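Local coordinates for Tle cognate immunity protein 4 C-terminal domain-containing protein (Pseudomonas aeruginosa PAO1, PDB 4R1D) that binds the type VI secretion lipase Tle4 as its cognate immunity protein, Tli4, and so protects the producing bacterium from its own toxin, at the interface of chains B and A. Sequence-based numbering; all coordinates share one arbitrary frame. Chains: chain A, Uncharacterized protein; chain B, Uncharacterized protein.

Contact 1: the interface of chains B and A. Residues chain B 88, 91-92, 96; chain A 199, 202, 229, 239-242.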
ATOM      1  N   ILE B  88      15.853  11.134  -1.950  1.00 18.75           N
ATOM      2  CA  ILE B  88      16.372  10.013  -2.740  1.00 20.12           C
ATOM      3  C   ILE B  88      15.386   8.847  -2.688  1.00 23.88           C
ATOM      4  O   ILE B  88      15.089   8.223  -3.710  1.00 16.89           O
ATOM      5  CB  ILE B  88      17.787   9.585  -2.284  1.00 21.79           C
ATOM      6  CG1 ILE B  88      18.803  10.647  -2.699  1.00 22.55           C
ATOM      7  CG2 ILE B  88      18.175   8.220  -2.863  1.00 22.45           C
ATOM      8  CD1 ILE B  88      20.221  10.323  -2.302  1.00 22.28           C
ATOM      9  N   LEU B  91      12.577   9.588  -4.978  1.00 19.11           N
ATOM     10  CA  LEU B  91      12.992   9.529  -6.376  1.00 18.22           C
ATOM     11  C   LEU B  91      13.006   8.068  -6.846  1.00 16.44           C
ATOM     12  O   LEU B  91      12.425   7.718  -7.883  1.00 17.91           O
ATOM     13  CB  LEU B  91      14.363  10.187  -6.540  1.00 16.59           C
ATOM     14  CG  LEU B  91      15.028  10.024  -7.906  1.00 16.79           C
ATOM     15  CD1 LEU B  91      14.165  10.661  -8.997  1.00 18.51           C
ATOM     16  CD2 LEU B  91      16.421  10.647  -7.876  1.00 18.36           C
ATOM     17  N   TRP B  92      13.658   7.215  -6.066  1.00 16.08           N
ATOM     18  CA  TRP B  92      13.871   5.817  -6.425  1.00 15.32           C
ATOM     19  C   TRP B  92      12.596   4.983  -6.428  1.00 19.55           C
ATOM     20  O   TRP B  92      12.428   4.092  -7.261  1.00 17.92           O
ATOM     21  CB  TRP B  92      14.849   5.196  -5.441  1.00 17.87           C
ATOM     22  CG  TRP B  92      15.084   3.734  -5.627  1.00 16.29           C
ATOM     23  CD1 TRP B  92      14.731   2.742  -4.767  1.00 20.29           C
ATOM     24  CD2 TRP B  92      15.736   3.093  -6.734  1.00 19.06           C
ATOM     25  NE1 TRP B  92      15.127   1.522  -5.258  1.00 20.20           N
ATOM     26  CE2 TRP B  92      15.742   1.707  -6.466  1.00 16.74           C
ATOM     27  CE3 TRP B  92      16.307   3.553  -7.924  1.00 15.87           C
ATOM     28  CZ2 TRP B  92      16.305   0.776  -7.338  1.00 17.05           C
ATOM     29  CZ3 TRP B  92      16.862   2.626  -8.795  1.00 16.76           C
ATOM     30  CH2 TRP B  92      16.859   1.254  -8.496  1.00 18.50           C
ATOM     31  N   TRP B  96      10.736   8.338 -10.502  1.00 15.58           N
ATOM     32  CA  TRP B  96      11.252   7.839 -11.787  1.00 16.99           C
ATOM     33  C   TRP B  96      10.425   6.710 -12.383  1.00 18.76           C
ATOM     34  O   TRP B  96      10.709   6.253 -13.498  1.00 17.72           O
ATOM     35  CB  TRP B  96      12.728   7.406 -11.683  1.00 17.82           C
ATOM     36  CG  TRP B  96      12.985   5.970 -11.262  1.00 18.42           C
ATOM     37  CD1 TRP B  96      12.775   5.423 -10.027  1.00 19.68           C
ATOM     38  CD2 TRP B  96      13.571   4.922 -12.063  1.00 16.11           C
ATOM     39  NE1 TRP B  96      13.165   4.104 -10.017  1.00 17.87           N
ATOM     40  CE2 TRP B  96      13.664   3.776 -11.251  1.00 17.04           C
ATOM     41  CE3 TRP B  96      14.022   4.848 -13.386  1.00 15.61           C
ATOM     42  CZ2 TRP B  96      14.184   2.561 -11.718  1.00 17.21           C
ATOM     43  CZ3 TRP B  96      14.541   3.634 -13.852  1.00 14.94           C
ATOM     44  CH2 TRP B  96      14.610   2.510 -13.019  1.00 18.07           C
TER
ATOM     45  N   VAL A 199      14.005  16.120  -9.796  1.00 21.73           N
ATOM     46  CA  VAL A 199      15.447  16.252  -9.630  1.00 23.80           C
ATOM     47  C   VAL A 199      15.871  17.714  -9.438  1.00 24.98           C
ATOM     48  O   VAL A 199      16.650  18.018  -8.540  1.00 25.66           O
ATOM     49  CB  VAL A 199      16.234  15.630 -10.806  1.00 24.83           C
ATOM     50  CG1 VAL A 199      17.719  15.890 -10.628  1.00 20.87           C
ATOM     51  CG2 VAL A 199      15.953  14.130 -10.893  1.00 23.46           C
ATOM     52  N   MET A 202      15.234  18.599  -6.044  1.00 28.64           N
ATOM     53  CA  MET A 202      16.242  18.060  -5.143  1.00 24.87           C
ATOM     54  C   MET A 202      17.522  18.903  -5.171  1.00 22.00           C
ATOM     55  O   MET A 202      18.099  19.196  -4.117  1.00 25.01           O
ATOM     56  CB  MET A 202      16.570  16.606  -5.498  1.00 23.46           C
ATOM     57  CG  MET A 202      15.411  15.629  -5.379  1.00 25.26           C
ATOM     58  SD  MET A 202      15.874  14.010  -6.059  1.00 29.51           S
ATOM     59  CE  MET A 202      16.977  13.383  -4.786  1.00 25.10           C
ATOM     60  N   VAL A 229      22.095  10.595 -10.448  1.00 17.49           N
ATOM     61  CA  VAL A 229      22.313  11.572  -9.392  1.00 18.33           C
ATOM     62  C   VAL A 229      23.003  10.937  -8.188  1.00 18.20           C
ATOM     63  O   VAL A 229      22.967   9.724  -8.006  1.00 20.23           O
ATOM     64  CB  VAL A 229      20.996  12.263  -8.962  1.00 21.55           C
ATOM     65  CG1 VAL A 229      20.259  12.817 -10.189  1.00 18.24           C
ATOM     66  CG2 VAL A 229      20.108  11.306  -8.195  1.00 17.70           C
ATOM     67  N   TYR A 239      23.073   7.271  -4.025  1.00 17.59           N
ATOM     68  CA  TYR A 239      23.092   7.290  -5.473  1.00 19.50           C
ATOM     69  C   TYR A 239      21.717   6.921  -5.991  1.00 14.13           C
ATOM     70  O   TYR A 239      21.019   6.119  -5.377  1.00 17.36           O
ATOM     71  CB  TYR A 239      24.071   6.241  -5.994  1.00 16.96           C
ATOM     72  CG  TYR A 239      25.522   6.532  -5.698  1.00 20.26           C
ATOM     73  CD1 TYR A 239      26.253   7.378  -6.511  1.00 20.81           C
ATOM     74  CD2 TYR A 239      26.156   5.955  -4.608  1.00 23.81           C
ATOM     75  CE1 TYR A 239      27.585   7.652  -6.248  1.00 23.80           C
ATOM     76  CE2 TYR A 239      27.494   6.218  -4.331  1.00 20.54           C
ATOM     77  CZ  TYR A 239      28.201   7.066  -5.158  1.00 23.03           C
ATOM     78  OH  TYR A 239      29.530   7.334  -4.907  1.00 23.89           O
ATOM     79  N   THR A 240      21.341   7.491  -7.126  1.00 14.52           N
ATOM     80  CA  THR A 240      20.193   6.977  -7.866  1.00 16.11           C
ATOM     81  C   THR A 240      20.466   7.117  -9.361  1.00 12.55           C
ATOM     82  O   THR A 240      20.532   8.226  -9.888  1.00 16.42           O
ATOM     83  CB  THR A 240      18.890   7.681  -7.478  1.00 17.53           C
ATOM     84  OG1 THR A 240      18.659   7.503  -6.074  1.00 20.78           O
ATOM     85  CG2 THR A 240      17.725   7.076  -8.234  1.00 13.26           C
ATOM     86  N   PHE A 241      20.692   5.975 -10.006  1.00 13.77           N
ATOM     87  CA  PHE A 241      21.012   5.907 -11.426  1.00 16.05           C
ATOM     88  C   PHE A 241      19.813   5.294 -12.128  1.00 14.80           C
ATOM     89  O   PHE A 241      19.318   4.241 -11.710  1.00 16.92           O
ATOM     90  CB  PHE A 241      22.239   5.019 -11.675  1.00 14.42           C
ATOM     91  CG  PHE A 241      23.518   5.557 -11.098  1.00 19.65           C
ATOM     92  CD1 PHE A 241      23.554   6.785 -10.448  1.00 18.99           C
ATOM     93  CD2 PHE A 241      24.691   4.819 -11.196  1.00 20.59           C
ATOM     94  CE1 PHE A 241      24.736   7.272  -9.913  1.00 20.39           C
ATOM     95  CE2 PHE A 241      25.875   5.297 -10.658  1.00 19.69           C
ATOM     96  CZ  PHE A 241      25.900   6.523 -10.020  1.00 21.54           C
ATOM     97  N   MET A 242      19.336   5.967 -13.173  1.00 12.04           N
ATOM     98  CA  MET A 242      18.084   5.601 -13.844  1.00 13.50           C
ATOM     99  C   MET A 242      18.293   5.514 -15.360  1.00 12.53           C
ATOM    100  O   MET A 242      18.888   6.409 -15.938  1.00 17.31           O
ATOM    101  CB  MET A 242      17.028   6.670 -13.536  1.00 15.67           C
ATOM    102  CG  MET A 242      16.785   6.840 -12.042  1.00 16.14           C
ATOM    103  SD  MET A 242      15.932   8.371 -11.607  1.00 16.63           S
ATOM    104  CE  MET A 242      17.305   9.522 -11.543  1.00 16.21           C
TER
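Helix 84-95 of the lipase lies over strand 236-245 of the immunity protein, and B:Leu91 on this helix packs among A:Met202, A:Val229, A:Thr240 and A:Met242. The B:Leu91 CG, anti to the backbone N (chi1 171°), carries the isobutyl end toward chain A, and chi2 sets the two methyls on different partners. B:Leu91 CD2 lies 3.8 Å from A:Val229 CG2. The same methyl meets A:Thr240 CG2 and the thioether sulfur of A:Met202. The other methyl, B:Leu91 CD1, is 3.9 Å from the sulfur A:Met242 SD.

A:Thr240 works with both of its branches. The methyl A:Thr240 CG2 lies between B:Leu91 and the six-membered ring of B:Trp92, 3.8 Å from B:Trp92 CE3. The hydroxyl A:Thr240 OG1 is 3.3 Å from the B:Ile88 CG2 methyl. A:Thr240 OG1 also bonds back to its neighbour's carbonyl, A:Tyr239 O, at 2.8 Å. It approaches side-on to the C=O and tilted from the carbonyl plane. This poorly directed bond gives the hydroxyl a modest partner within its own strand.

A:Met242 runs along one face of the B:Trp96 indole in the opposite direction. A:Met242 CG lies 3.5 Å above the B:Trp96 ring plane, toward the rim. The sulfur A:Met242 SD is 3.3 Å from B:Trp96 CB. The bend at chi3 (-84°) turns the methyl CE away from the indole and toward B:Leu91. On the other flank A:Met202, from helix 191-205, crosses B:Ile88 at about a right angle, with A:Met202 CE 3.9 Å from B:Ile88 CG1.

The contact joins the two proteins by shape and apolar packing, and so helps the immunity protein hold the lipase.

Contact 2: the interface of chains B and A. Residues chain B 69, 92, 96-97, 105; chain A 179, 181, 258-260.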
ATOM      1  N   SER B  69      13.283  -5.510  -4.677  1.00 14.26           N
ATOM      2  CA  SER B  69      13.640  -4.101  -4.818  1.00 15.16           C
ATOM      3  C   SER B  69      12.561  -3.233  -4.182  1.00 15.96           C
ATOM      4  O   SER B  69      11.406  -3.659  -4.059  1.00 17.31           O
ATOM      5  CB  SER B  69      13.869  -3.710  -6.283  1.00 17.39           C
ATOM      6  OG  SER B  69      14.473  -2.420  -6.365  1.00 19.85           O
ATOM      7  N   TRP B  92      13.658   7.215  -6.066  1.00 16.08           N
ATOM      8  CA  TRP B  92      13.871   5.817  -6.425  1.00 15.32           C
ATOM      9  C   TRP B  92      12.596   4.983  -6.428  1.00 19.55           C
ATOM     10  O   TRP B  92      12.428   4.092  -7.261  1.00 17.92           O
ATOM     11  CB  TRP B  92      14.849   5.196  -5.441  1.00 17.87           C
ATOM     12  CG  TRP B  92      15.084   3.734  -5.627  1.00 16.29           C
ATOM     13  CD1 TRP B  92      14.731   2.742  -4.767  1.00 20.29           C
ATOM     14  CD2 TRP B  92      15.736   3.093  -6.734  1.00 19.06           C
ATOM     15  NE1 TRP B  92      15.127   1.522  -5.258  1.00 20.20           N
ATOM     16  CE2 TRP B  92      15.742   1.707  -6.466  1.00 16.74           C
ATOM     17  CE3 TRP B  92      16.307   3.553  -7.924  1.00 15.87           C
ATOM     18  CZ2 TRP B  92      16.305   0.776  -7.338  1.00 17.05           C
ATOM     19  CZ3 TRP B  92      16.862   2.626  -8.795  1.00 16.76           C
ATOM     20  CH2 TRP B  92      16.859   1.254  -8.496  1.00 18.50           C
ATOM     21  N   TRP B  96      10.736   8.338 -10.502  1.00 15.58           N
ATOM     22  CA  TRP B  96      11.252   7.839 -11.787  1.00 16.99           C
ATOM     23  C   TRP B  96      10.425   6.710 -12.383  1.00 18.76           C
ATOM     24  O   TRP B  96      10.709   6.253 -13.498  1.00 17.72           O
ATOM     25  CB  TRP B  96      12.728   7.406 -11.683  1.00 17.82           C
ATOM     26  CG  TRP B  96      12.985   5.970 -11.262  1.00 18.42           C
ATOM     27  CD1 TRP B  96      12.775   5.423 -10.027  1.00 19.68           C
ATOM     28  CD2 TRP B  96      13.571   4.922 -12.063  1.00 16.11           C
ATOM     29  NE1 TRP B  96      13.165   4.104 -10.017  1.00 17.87           N
ATOM     30  CE2 TRP B  96      13.664   3.776 -11.251  1.00 17.04           C
ATOM     31  CE3 TRP B  96      14.022   4.848 -13.386  1.00 15.61           C
ATOM     32  CZ2 TRP B  96      14.184   2.561 -11.718  1.00 17.21           C
ATOM     33  CZ3 TRP B  96      14.541   3.634 -13.852  1.00 14.94           C
ATOM     34  CH2 TRP B  96      14.610   2.510 -13.019  1.00 18.07           C
ATOM     35  N   ARG B  97       9.410   6.267 -11.641  1.00 16.02           N
ATOM     36  CA  ARG B  97       8.518   5.208 -12.115  1.00 16.45           C
ATOM     37  C   ARG B  97       7.432   5.798 -13.000  1.00 17.98           C
ATOM     38  O   ARG B  97       6.647   6.629 -12.534  1.00 18.04           O
ATOM     39  CB  ARG B  97       7.837   4.522 -10.929  1.00 18.29           C
ATOM     40  CG  ARG B  97       8.787   4.025  -9.837  1.00 26.11           C
ATOM     41  CD  ARG B  97       9.529   2.789 -10.279  1.00 22.12           C
ATOM     42  NE  ARG B  97      10.246   2.154  -9.173  1.00 22.18           N
ATOM     43  CZ  ARG B  97      11.155   1.194  -9.335  1.00 19.11           C
ATOM     44  NH1 ARG B  97      11.446   0.757 -10.559  1.00 16.49           N
ATOM     45  NH2 ARG B  97      11.755   0.655  -8.274  1.00 21.45           N
ATOM     46  N   LEU B 105       3.942  -2.256 -10.301  1.00 16.22           N
ATOM     47  CA  LEU B 105       4.732  -2.488  -9.097  1.00 14.50           C
ATOM     48  C   LEU B 105       3.935  -2.319  -7.798  1.00 19.89           C
ATOM     49  O   LEU B 105       4.287  -2.903  -6.780  1.00 17.73           O
ATOM     50  CB  LEU B 105       5.946  -1.572  -9.088  1.00 15.14           C
ATOM     51  CG  LEU B 105       6.902  -1.822 -10.264  1.00 15.00           C
ATOM     52  CD1 LEU B 105       7.938  -0.724 -10.365  1.00 18.01           C
ATOM     53  CD2 LEU B 105       7.571  -3.200 -10.118  1.00 21.59           C
TER
ATOM     54  N   GLU A 179      18.402  -2.960 -10.291  1.00 15.62           N
ATOM     55  CA  GLU A 179      17.223  -3.642 -10.815  1.00 14.54           C
ATOM     56  C   GLU A 179      17.056  -3.467 -12.322  1.00 13.35           C
ATOM     57  O   GLU A 179      17.392  -2.420 -12.886  1.00 15.03           O
ATOM     58  CB  GLU A 179      15.942  -3.244 -10.076  1.00 19.84           C
ATOM     59  CG  GLU A 179      15.707  -1.766  -9.950  1.00 16.06           C
ATOM     60  CD  GLU A 179      14.215  -1.435  -9.869  1.00 18.50           C
ATOM     61  OE1 GLU A 179      13.601  -1.598  -8.782  1.00 18.28           O
ATOM     62  OE2 GLU A 179      13.660  -1.027 -10.907  1.00 16.78           O
ATOM     63  N   ARG A 181      14.161  -4.370 -15.422  1.00 16.35           N
ATOM     64  CA  ARG A 181      12.770  -4.745 -15.683  1.00 14.60           C
ATOM     65  C   ARG A 181      12.443  -4.575 -17.155  1.00 12.90           C
ATOM     66  O   ARG A 181      12.973  -3.669 -17.802  1.00 15.72           O
ATOM     67  CB  ARG A 181      11.812  -3.834 -14.891  1.00 13.72           C
ATOM     68  CG  ARG A 181      12.007  -3.861 -13.390  1.00 13.63           C
ATOM     69  CD  ARG A 181      11.001  -3.002 -12.629  1.00 14.66           C
ATOM     70  NE  ARG A 181      11.415  -3.007 -11.232  1.00 18.61           N
ATOM     71  CZ  ARG A 181      11.155  -3.999 -10.390  1.00 20.27           C
ATOM     72  NH1 ARG A 181      10.424  -5.032 -10.790  1.00 17.41           N
ATOM     73  NH2 ARG A 181      11.621  -3.953  -9.146  1.00 19.45           N
ATOM     74  N   THR A 258      13.782  -0.907 -18.152  1.00 14.84           N
ATOM     75  CA  THR A 258      14.418  -0.021 -17.196  1.00 16.02           C
ATOM     76  C   THR A 258      15.599  -0.723 -16.534  1.00 12.71           C
ATOM     77  O   THR A 258      15.612  -1.947 -16.378  1.00 14.30           O
ATOM     78  CB  THR A 258      13.441   0.483 -16.089  1.00 15.33           C
ATOM     79  OG1 THR A 258      12.919  -0.635 -15.358  1.00 16.22           O
ATOM     80  CG2 THR A 258      12.283   1.290 -16.701  1.00 17.17           C
ATOM     81  N   ALA A 259      16.588   0.079 -16.179  1.00 14.68           N
ATOM     82  CA  ALA A 259      17.704  -0.358 -15.355  1.00 15.56           C
ATOM     83  C   ALA A 259      17.925   0.736 -14.329  1.00 14.03           C
ATOM     84  O   ALA A 259      17.867   1.927 -14.650  1.00 14.50           O
ATOM     85  CB  ALA A 259      18.965  -0.568 -16.216  1.00 14.83           C
ATOM     86  N   GLY A 260      18.164   0.346 -13.082  1.00 15.85           N
ATOM     87  CA  GLY A 260      18.340   1.332 -12.029  1.00 15.46           C
ATOM     88  C   GLY A 260      19.331   0.832 -11.007  1.00 14.59           C
ATOM     89  O   GLY A 260      19.417  -0.363 -10.758  1.00 16.79           O
TER
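A:Glu179 on strand 176-183 of the immunity protein receives B:Arg97 and B:Ser69 of the lipase in a charged and polar network. B:Arg97 forms a salt bridge with it, end-on and tip to tip, one nitrogen to each carboxylate oxygen. B:Arg97 NH1 donates to A:Glu179 OE2 at 2.9 Å, on the syn side but 27° out of the carboxylate plane. B:Arg97 NH2 donates to A:Glu179 OE1 at 3.0 Å, from above the carboxylate plane and nearly straight (173° at H). The hydroxyl B:Ser69 OG donates to A:Glu179 OE1 at 2.7 Å and uses the anti lone pair.

Within chain A, A:Arg181 grips the same carboxylate side-on. A:Arg181 NE reaches A:Glu179 OE2 at 3.0 Å, from the face opposite B:Arg97 NH1, and A:Arg181 NH2 bonds to OE1. OE1 accepts from B:Ser69 OG, B:Arg97 NH2 and A:Arg181 NH2; OE2 accepts from B:Arg97 NH1 and A:Arg181 NE. Two guanidinium groups around one carboxylate would favour its charged form, and A:Arg181 helps to fix its rotation.

Packing contacts flank the network. The indole nitrogen B:Trp96 NE1 lies over the centre of one face of the B:Arg97 guanidinium, and the B:Leu105 CD1 methyl lies on the opposite face. The second methyl, B:Leu105 CD2, lies over one face of the A:Arg181 guanidinium, toward its rim, 3.5 Å from A:Arg181 NH1. One leucine therefore packs on both arginines. The A:Glu179 CG, set between its backbone N and carbonyl carbon (chi1 51°), meets the indole tip B:Trp92 CH2 at 3.5 Å. A:Gly260 CA lies at the edge of this indole, in its plane. The tip of B:Trp96, CH2, is 3.9 Å from A:Thr258 CB.

On chain A the site spans strands 176-183 and 256-263. On chain B it draws on helices 84-95 and 99-105, the loop between them and the loop residue B:Ser69.

Contact 1 and contact 2 lie side by side, with the centres of their C-alpha atoms about 10 Å apart. They share B:Trp92 and B:Trp96, whose indoles extend from the apolar patch to the charged one. Helix 84-95 of the lipase also serves both. On the immunity protein contact 1 uses helix 191-205 and strands 225-233 and 236-245, whereas contact 2 uses strands 176-183 and 256-263. The two contacts adjoin and probably act as one binding surface of the Tle4-Tli4 complex. Apolar packing probably supplies shape fit, and the neighbouring ion pair between the chains may add specificity for the cognate partner.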